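Local coordinates for VP1 (Merkel cell polyomavirus, PDB 4FMH), which forms the pentameric units of the viral capsid and binds sialylated oligosaccharides, a receptor interaction required for infection, at residues Q53-G56 against S57-Q61. Sequence-based numbering, arbitrary orientation. Where two conformers were deposited one is given.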
loop_
_atom_site.group_PDB
_atom_site.type_symbol
_atom_site.label_atom_id
_atom_site.label_comp_id
_atom_site.label_asym_id
_atom_site.label_seq_id
_atom_site.Cartn_x
_atom_site.Cartn_y
_atom_site.Cartn_z
ATOM N N GLN B 53 21.494 -6.041 21.042
ATOM C CA GLN B 53 21.618 -7.488 21.188
ATOM C C GLN B 53 20.771 -7.994 22.346
ATOM O O GLN B 53 20.741 -7.363 23.405
ATOM C CB GLN B 53 23.072 -7.885 21.488
ATOM C CG GLN B 53 24.105 -7.538 20.432
ATOM C CD GLN B 53 25.447 -8.182 20.720
ATOM O OE1 GLN B 53 25.661 -9.358 20.421
ATOM N NE2 GLN B 53 26.359 -7.410 21.306
ATOM N N PRO B 54 20.126 -9.157 22.172
ATOM C CA PRO B 54 19.559 -9.861 23.322
ATOM C C PRO B 54 20.686 -10.327 24.239
ATOM O O PRO B 54 21.664 -10.896 23.761
ATOM C CB PRO B 54 18.881 -11.085 22.695
ATOM C CG PRO B 54 18.862 -10.841 21.233
ATOM C CD PRO B 54 19.987 -9.934 20.927
ATOM N N LYS B 55 20.544 -10.096 25.541
ATOM C CA LYS B 55 21.569 -10.481 26.518
ATOM C C LYS B 55 21.798 -11.998 26.546
ATOM O O LYS B 55 22.920 -12.451 26.740
ATOM C CB LYS B 55 21.192 -9.966 27.910
ATOM C CG LYS B 55 22.229 -10.208 29.006
ATOM C CD LYS B 55 21.814 -9.509 30.288
ATOM C CE LYS B 55 22.473 -10.132 31.514
ATOM N NZ LYS B 55 21.937 -9.553 32.779
ATOM N N GLY B 56 20.734 -12.773 26.338
ATOM C CA GLY B 56 20.819 -14.232 26.415
ATOM C C GLY B 56 20.528 -14.766 27.810
ATOM O O GLY B 56 20.350 -15.975 27.992
ATOM N N SER B 57 20.490 -13.867 28.793
ATOM C CA SER B 57 20.139 -14.211 30.177
ATOM C C SER B 57 19.392 -13.048 30.840
ATOM O O SER B 57 19.532 -11.889 30.423
ATOM C CB SER B 57 21.385 -14.595 30.990
ATOM O OG SER B 57 22.232 -13.475 31.172
ATOM N N SER B 58 18.596 -13.369 31.858
ATOM C CA SER B 58 17.775 -12.374 32.548
ATOM C C SER B 58 18.521 -11.746 33.726
ATOM O O SER B 58 19.330 -12.414 34.378
ATOM C CB SER B 58 16.452 -12.991 33.020
ATOM O OG SER B 58 16.644 -13.845 34.140
ATOM N N PRO B 59 18.257 -10.456 34.005
ATOM C CA PRO B 59 17.362 -9.567 33.251
ATOM C C PRO B 59 18.099 -8.716 32.220
ATOM O O PRO B 59 19.329 -8.625 32.252
ATOM C CB PRO B 59 16.779 -8.671 34.342
ATOM C CG PRO B 59 17.903 -8.547 35.341
ATOM C CD PRO B 59 18.764 -9.790 35.225
ATOM N N ASP B 60 17.339 -8.101 31.319
ATOM C CA ASP B 60 17.882 -7.109 30.402
ATOM C C ASP B 60 18.325 -5.886 31.213
ATOM O O ASP B 60 17.595 -5.405 32.081
ATOM C CB ASP B 60 16.816 -6.708 29.373
ATOM C CG ASP B 60 17.369 -5.844 28.248
ATOM O OD1 ASP B 60 18.595 -5.873 27.986
ATOM O OD2 ASP B 60 16.561 -5.133 27.612
ATOM N N GLN B 61 19.531 -5.401 30.938
ATOM C CA GLN B 61 20.048 -4.196 31.580
ATOM C C GLN B 61 20.595 -3.272 30.493
ATOM O O GLN B 61 21.806 -3.118 30.351
ATOM C CB GLN B 61 21.123 -4.557 32.616
ATOM C CG GLN B 61 20.582 -5.314 33.840
ATOM C CD GLN B 61 21.677 -5.983 34.672
ATOM O OE1 GLN B 61 22.632 -6.544 34.132
ATOM N NE2 GLN B 61 21.524 -5.941 35.995
HETATM O O HOH W 1 18.742 -8.126 26.372
HETATM O O HOH W 2 23.743 -7.152 31.844
HETATM O O HOH W 3 24.128 -13.944 28.956
#
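Lys55 spans the inside of the loop to reach Pro59, four residues on, and illustrates how one long side chain can tie a surface loop that lacks regular secondary structure. Its CG stands anti to the backbone N (chi1 -176°) and the remaining torsions are all extended, which carries the ammonium group straight across the bend. There Lys55 NZ donates to Pro59 O at 2.8 Å, lying in the plane of that carbonyl with a C=O...N angle of 155°. A second, weak bond of 3.4 Å runs from Lys55 NZ to Gln61 OE1, and a water that donates to Gln61 OE1 and weakly accepts from Lys55 NZ closes the triangle. The amide of Gln61 is held from its other end, where NE2 bonds to Gln154 OE1. Along the way the lysine methylenes pass the Ser57 backbone, with Lys55 CD 3.3 Å from Ser57 O, while Ser57 OG comes within 3.4 Å of Lys55 CE. Two further waters bridge the bend, one joining Lys55 O to Ser57 OG, the other accepting from Lys55 N and donating weakly to Asp60 OD1. Gly56 turns the chain at a positive phi of 91°, and the peptide before Pro59 is cis, which probably contributes to the chain's return. The loop follows strand 11-28 and precedes strand 71-76 of the jelly roll; Pro59 and Asp60 touch Gln154 and Thr153, respectively, of their own chain, while His111 of a neighbouring subunit binds Asp60 OD2 and Arg117 of that subunit binds Gln53 OE1 within the pentamer.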